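Local coordinates for protein 4-hydroxy-3-methylbut-2-enyl diphosphate reductase (PDB 3DNF) that catalyses the reductive conversion of 4-hydroxy-3-methylbut-2-enyl diphosphate into isopentenyl and dimethylallyl diphosphates, the last step of the non-mevalonate isoprenoid pathway, using an iron-sulfur cluster, at residues E145-E148 / D149-E152; A264-D268 / W269-Q273. All coordinates share one frame; numbering follows the deposited sequence.

Contact 1: E145-E148 / D149-E152; sequences ETLE and DIGE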
ATOM      1  N   GLU B 145      -8.257  -2.903 -12.187  1.00 32.58           N
ATOM      2  CA  GLU B 145      -8.241  -1.739 -13.065  1.00 34.04           C
ATOM      3  C   GLU B 145      -8.900  -0.553 -12.385  1.00 35.22           C
ATOM      4  O   GLU B 145      -8.534   0.607 -12.628  1.00 35.72           O
ATOM      5  CB  GLU B 145      -8.902  -2.048 -14.413  1.00 34.65           C
ATOM      6  CG  GLU B 145      -8.793  -0.871 -15.362  1.00 37.40           C
ATOM      7  CD  GLU B 145      -9.195  -1.188 -16.779  1.00 42.88           C
ATOM      8  OE1 GLU B 145      -9.313  -2.388 -17.142  1.00 41.69           O
ATOM      9  OE2 GLU B 145      -9.355  -0.205 -17.543  1.00 45.24           O
ATOM     10  N   THR B 146      -9.868  -0.855 -11.538  1.00 36.19           N
ATOM     11  CA  THR B 146     -10.480   0.151 -10.687  1.00 36.70           C
ATOM     12  C   THR B 146     -10.574  -0.406  -9.270  1.00 37.66           C
ATOM     13  O   THR B 146     -10.436  -1.607  -9.057  1.00 38.00           O
ATOM     14  CB  THR B 146     -11.882   0.602 -11.193  1.00 37.00           C
ATOM     15  OG1 THR B 146     -12.828  -0.459 -11.007  1.00 37.35           O
ATOM     16  CG2 THR B 146     -11.826   0.995 -12.647  1.00 38.17           C
ATOM     17  N   LEU B 147     -10.831   0.461  -8.297  1.00 37.97           N
ATOM     18  CA  LEU B 147     -10.764   0.050  -6.909  1.00 39.54           C
ATOM     19  C   LEU B 147     -11.790  -1.045  -6.574  1.00 39.83           C
ATOM     20  O   LEU B 147     -11.534  -1.891  -5.721  1.00 40.56           O
ATOM     21  CB  LEU B 147     -10.867   1.266  -5.984  1.00 39.30           C
ATOM     22  CG  LEU B 147     -10.173   1.254  -4.618  1.00 39.96           C
ATOM     23  CD1 LEU B 147      -8.714   0.789  -4.646  1.00 40.73           C
ATOM     24  CD2 LEU B 147     -10.270   2.658  -4.027  1.00 41.12           C
ATOM     25  N   GLU B 148     -12.908  -1.066  -7.299  1.00 40.12           N
ATOM     26  CA  GLU B 148     -13.956  -2.072  -7.089  1.00 40.76           C
ATOM     27  C   GLU B 148     -13.478  -3.487  -7.431  1.00 39.48           C
ATOM     28  O   GLU B 148     -14.040  -4.469  -6.921  1.00 40.40           O
ATOM     29  CB  GLU B 148     -15.222  -1.732  -7.889  1.00 41.34           C
ATOM     30  CG  GLU B 148     -16.266  -0.966  -7.094  1.00 44.66           C
ATOM     31  CD  GLU B 148     -17.697  -1.396  -7.439  1.00 49.26           C
ATOM     32  OE1 GLU B 148     -17.992  -1.612  -8.641  1.00 50.56           O
ATOM     33  OE2 GLU B 148     -18.534  -1.507  -6.506  1.00 51.92           O
ATOM     34  N   ASP B 149     -12.425  -3.582  -8.249  1.00 37.08           N
ATOM     35  CA  ASP B 149     -11.826  -4.876  -8.624  1.00 36.07           C
ATOM     36  C   ASP B 149     -11.133  -5.626  -7.470  1.00 34.81           C
ATOM     37  O   ASP B 149     -10.907  -6.829  -7.569  1.00 33.44           O
ATOM     38  CB  ASP B 149     -10.826  -4.705  -9.767  1.00 35.39           C
ATOM     39  CG  ASP B 149     -11.479  -4.352 -11.099  1.00 38.19           C
ATOM     40  OD1 ASP B 149     -12.630  -4.745 -11.339  1.00 40.29           O
ATOM     41  OD2 ASP B 149     -10.810  -3.720 -11.949  1.00 39.21           O
ATOM     42  N   ILE B 150     -10.784  -4.940  -6.382  1.00 34.20           N
ATOM     43  CA  ILE B 150      -9.994  -5.584  -5.322  1.00 33.58           C
ATOM     44  C   ILE B 150     -10.734  -6.618  -4.449  1.00 33.55           C
ATOM     45  O   ILE B 150     -10.097  -7.416  -3.759  1.00 32.86           O
ATOM     46  CB  ILE B 150      -9.260  -4.565  -4.416  1.00 34.16           C
ATOM     47  CG1 ILE B 150     -10.250  -3.804  -3.533  1.00 34.12           C
ATOM     48  CG2 ILE B 150      -8.433  -3.621  -5.249  1.00 33.60           C
ATOM     49  CD1 ILE B 150      -9.547  -2.975  -2.460  1.00 34.99           C
ATOM     50  N   GLY B 151     -12.073  -6.587  -4.480  1.00 33.07           N
ATOM     51  CA  GLY B 151     -12.915  -7.519  -3.715  1.00 33.93           C
ATOM     52  C   GLY B 151     -12.415  -8.953  -3.600  1.00 34.43           C
ATOM     53  O   GLY B 151     -12.317  -9.496  -2.504  1.00 35.31           O
ATOM     54  N   GLU B 152     -12.109  -9.578  -4.737  1.00 35.04           N
ATOM     55  CA  GLU B 152     -11.680 -10.974  -4.741  1.00 34.63           C
ATOM     56  C   GLU B 152     -10.328 -11.190  -4.018  1.00 34.06           C
ATOM     57  O   GLU B 152     -10.146 -12.196  -3.337  1.00 34.08           O
ATOM     58  CB  GLU B 152     -11.642 -11.511  -6.172  1.00 35.53           C
ATOM     59  CG  GLU B 152     -11.326 -12.997  -6.305  1.00 38.30           C
ATOM     60  CD  GLU B 152     -12.500 -13.894  -5.940  1.00 41.62           C
ATOM     61  OE1 GLU B 152     -13.626 -13.379  -5.726  1.00 41.73           O
ATOM     62  OE2 GLU B 152     -12.283 -15.124  -5.856  1.00 41.88           O
TER
HETATM   63  O   HOH W   1     -12.708  -2.234 -13.693  1.00 49.77           O

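Contact 2: A264-D268 / W269-Q273; sequences ASTPD and WIIEQ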
ATOM      1  N   ALA B 264       6.209   9.049 -26.413  1.00 28.32           N
ATOM      2  CA  ALA B 264       6.767   7.706 -26.441  1.00 29.16           C
ATOM      3  C   ALA B 264       6.666   7.034 -27.808  1.00 29.22           C
ATOM      4  O   ALA B 264       7.321   6.037 -28.046  1.00 30.17           O
ATOM      5  CB  ALA B 264       6.093   6.838 -25.391  1.00 28.18           C
ATOM      6  N   SER B 265       5.862   7.577 -28.700  1.00 28.77           N
ATOM      7  CA  SER B 265       5.659   6.951 -30.002  1.00 29.82           C
ATOM      8  C   SER B 265       6.394   7.655 -31.133  1.00 28.97           C
ATOM      9  O   SER B 265       6.116   7.395 -32.313  1.00 29.28           O
ATOM     10  CB  SER B 265       4.157   6.841 -30.294  1.00 29.82           C
ATOM     11  OG  SER B 265       3.593   5.793 -29.525  1.00 34.44           O
ATOM     12  N   THR B 266       7.312   8.557 -30.785  1.00 28.43           N
ATOM     13  CA  THR B 266       8.040   9.346 -31.784  1.00 28.19           C
ATOM     14  C   THR B 266       9.456   8.805 -31.990  1.00 27.90           C
ATOM     15  O   THR B 266      10.271   8.804 -31.062  1.00 27.28           O
ATOM     16  CB  THR B 266       8.048  10.858 -31.419  1.00 27.68           C
ATOM     17  OG1 THR B 266       6.694  11.311 -31.300  1.00 27.37           O
ATOM     18  CG2 THR B 266       8.765  11.725 -32.509  1.00 28.54           C
ATOM     19  N   PRO B 267       9.755   8.349 -33.222  1.00 28.44           N
ATOM     20  CA  PRO B 267      11.085   7.868 -33.527  1.00 28.43           C
ATOM     21  C   PRO B 267      12.042   9.052 -33.675  1.00 29.35           C
ATOM     22  O   PRO B 267      11.615  10.188 -33.942  1.00 28.81           O
ATOM     23  CB  PRO B 267      10.899   7.156 -34.872  1.00 28.50           C
ATOM     24  CG  PRO B 267       9.751   7.848 -35.499  1.00 28.35           C
ATOM     25  CD  PRO B 267       8.848   8.217 -34.377  1.00 28.10           C
ATOM     26  N   ASP B 268      13.321   8.770 -33.484  1.00 29.19           N
ATOM     27  CA  ASP B 268      14.363   9.795 -33.582  1.00 29.97           C
ATOM     28  C   ASP B 268      14.463  10.478 -34.934  1.00 29.52           C
ATOM     29  O   ASP B 268      14.911  11.623 -35.007  1.00 28.82           O
ATOM     30  CB  ASP B 268      15.714   9.178 -33.246  1.00 30.68           C
ATOM     31  CG  ASP B 268      15.874   8.891 -31.764  1.00 33.47           C
ATOM     32  OD1 ASP B 268      15.053   9.401 -30.960  1.00 35.99           O
ATOM     33  OD2 ASP B 268      16.832   8.165 -31.410  1.00 36.45           O
ATOM     34  N   TRP B 269      14.068   9.800 -36.007  1.00 28.73           N
ATOM     35  CA  TRP B 269      14.167  10.427 -37.327  1.00 28.44           C
ATOM     36  C   TRP B 269      13.155  11.551 -37.505  1.00 28.70           C
ATOM     37  O   TRP B 269      13.402  12.495 -38.266  1.00 28.71           O
ATOM     38  CB  TRP B 269      14.071   9.411 -38.474  1.00 27.69           C
ATOM     39  CG  TRP B 269      12.773   8.712 -38.607  1.00 26.41           C
ATOM     40  CD1 TRP B 269      12.435   7.521 -38.038  1.00 25.70           C
ATOM     41  CD2 TRP B 269      11.640   9.120 -39.389  1.00 25.05           C
ATOM     42  NE1 TRP B 269      11.173   7.165 -38.402  1.00 25.31           N
ATOM     43  CE2 TRP B 269      10.651   8.123 -39.228  1.00 25.70           C
ATOM     44  CE3 TRP B 269      11.362  10.224 -40.205  1.00 26.00           C
ATOM     45  CZ2 TRP B 269       9.402   8.199 -39.850  1.00 25.20           C
ATOM     46  CZ3 TRP B 269      10.122  10.300 -40.819  1.00 26.17           C
ATOM     47  CH2 TRP B 269       9.159   9.289 -40.647  1.00 26.64           C
ATOM     48  N   ILE B 270      12.022  11.447 -36.812  1.00 28.99           N
ATOM     49  CA  ILE B 270      11.036  12.541 -36.811  1.00 29.54           C
ATOM     50  C   ILE B 270      11.567  13.732 -35.999  1.00 30.08           C
ATOM     51  O   ILE B 270      11.454  14.868 -36.444  1.00 29.26           O
ATOM     52  CB  ILE B 270       9.621  12.087 -36.361  1.00 29.65           C
ATOM     53  CG1 ILE B 270       8.989  11.239 -37.469  1.00 28.32           C
ATOM     54  CG2 ILE B 270       8.717  13.308 -36.038  1.00 31.00           C
ATOM     55  CD1 ILE B 270       7.760  10.405 -37.056  1.00 29.94           C
ATOM     56  N   ILE B 271      12.142  13.463 -34.824  1.00 30.18           N
ATOM     57  CA  ILE B 271      12.779  14.515 -34.016  1.00 30.75           C
ATOM     58  C   ILE B 271      13.883  15.264 -34.785  1.00 31.47           C
ATOM     59  O   ILE B 271      14.016  16.487 -34.664  1.00 31.17           O
ATOM     60  CB  ILE B 271      13.338  13.963 -32.677  1.00 30.62           C
ATOM     61  CG1 ILE B 271      12.250  13.229 -31.884  1.00 30.43           C
ATOM     62  CG2 ILE B 271      13.975  15.087 -31.830  1.00 30.58           C
ATOM     63  CD1 ILE B 271      12.800  12.437 -30.677  1.00 30.75           C
ATOM     64  N   GLU B 272      14.662  14.536 -35.580  1.00 31.97           N
ATOM     65  CA  GLU B 272      15.694  15.158 -36.427  1.00 32.33           C
ATOM     66  C   GLU B 272      15.103  15.993 -37.554  1.00 32.41           C
ATOM     67  O   GLU B 272      15.657  17.040 -37.906  1.00 32.40           O
ATOM     68  CB  GLU B 272      16.661  14.109 -36.989  1.00 32.43           C
ATOM     69  CG  GLU B 272      17.466  13.355 -35.918  1.00 34.14           C
ATOM     70  CD  GLU B 272      18.223  14.287 -34.967  1.00 37.20           C
ATOM     71  OE1 GLU B 272      18.899  15.210 -35.459  1.00 35.78           O
ATOM     72  OE2 GLU B 272      18.129  14.094 -33.732  1.00 39.66           O
ATOM     73  N   GLN B 273      13.987  15.530 -38.115  1.00 32.74           N
ATOM     74  CA  GLN B 273      13.256  16.276 -39.137  1.00 33.23           C
ATOM     75  C   GLN B 273      12.809  17.624 -38.589  1.00 33.42           C
ATOM     76  O   GLN B 273      12.932  18.647 -39.261  1.00 33.96           O
ATOM     77  CB  GLN B 273      12.039  15.492 -39.621  1.00 33.27           C
ATOM     78  CG  GLN B 273      12.358  14.385 -40.610  1.00 33.51           C
ATOM     79  CD  GLN B 273      11.141  13.891 -41.366  1.00 33.81           C
ATOM     80  OE1 GLN B 273      11.277  13.239 -42.398  1.00 34.70           O
ATOM     81  NE2 GLN B 273       9.945  14.190 -40.857  1.00 33.72           N
TER

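Contact 1: E145-E148 / D149-E152
Asp149 folds its carboxylate back over the peptide nitrogens of Glu145 and Thr146, from the end of the short 3-10 turn 147-149, in the loop after strand 141-144, to the residues that precede it. Bonding Thr146 N, three residues back, is the acid's half of a capping box; the threonine hydroxyl does not return the bond to Asp149 N, which goes to Thr146 O. Its CG lies beside its own backbone N (chi1 -70°), which brings OD2 round to the earlier residues. Glu145 N gives a short, fairly straight bond (2.7 Å, 160°) to Asp149 OD2, which accepts it on its anti lone pair, the one turned away from OD1. Thr146 N reaches the same oxygen at 3.0 Å, but from well above the carboxylate plane. A water donates a third bond to OD2 and also meets Thr146 OG1. Aspartate suits the place because one oxygen can gather these donors while OD1 forms a salt bridge with Lys122, whose backbone N is in turn bound by Glu145 OE1.

The turn itself is closed by Asp149 N to Thr146 O at 2.9 Å and, next along, by Ile150 N to Leu147 O at 3.2 Å, both i to i+3 bonds. Leu147 and Ile150 come to the same side one turn apart, their CD1 atoms 4.4 Å from each other; Leu147 lies against Glu174 and the buried Ile150 against Glu178 and Ile179 of helix 169-182, where aliphatic chains can pack with no polar group to satisfy. The gamma branch of Ile150 also leans on the backbone, with CG1 3.2 Å from Leu147 O.

Contact 2: A264-D268 / W269-Q273
The indole of Trp269 has Pro267 approaching it obliquely, Ile270 CG1 over one face, 3.5 Å above the plane and offset toward the rim, and Gln273 OE1 at its edge, in plane. The proline ring lies alongside the pyrrole part of the indole and points the same way, with Pro267 CG 3.3 Å from Trp269 NE1 and Pro267 CB 3.5 Å from Trp269 CD1. Trp269 takes the position between its backbone N and carbonyl carbon (chi1 65°), which swings the ring back beside the proline, while NE1 is hydrogen-bonded to Glu46 of helix 44-53.

This is the N-terminal turn of helix 268-281, with Pro267 as N-cap. Proline has no N-H to satisfy ahead of the helix, and its ring fills the space beside Trp269 and Ile270, CG lying 3.6 Å from Ile270 CD1; lacking a capping side chain, it offers the first turn its backbone O, which takes weak bonds from Ile270 N and Ile271 N before the regular i to i+4 bond from Glu272 N to Asp268 O (3.0 Å). Thr266 CG2, anti to its own N, touches Ile271 CG1 at 3.8 Å and Ile270 CG2 at 3.9 Å, and both Thr266 and Ile270 pack on Ile216 of strand 212-216.

The side-chain contacts here are thus mainly carbon on carbon, and the exposed Asp268, in the first turn, would probably be favoured as an anion by the helix N-terminus and has a long, weak ion pair with Lys17.

Contacts 1 and 2 belong to different alpha/beta lobes of the three-lobed enzyme and do not touch: their centres are 38 Å apart, their nearest atoms about 19 Å, and they lie on opposite sides of the chain's centre. Each follows a strand of its lobe's parallel sheet, 141-144 and 257-262 respectively. Contact 1 is peripheral, although the side chain of Glu145 is about 8 Å from that of His124, predicted to bind the substrate. Contact 2 is closer to the middle: segment 264-268 includes Ser265, predicted to bind the diphosphate substrate and products, and the Thr266 side chain is about 13 Å from the iron-sulfur cluster and about 7 Å from the side chain of Ser221, another predicted substrate-binding residue.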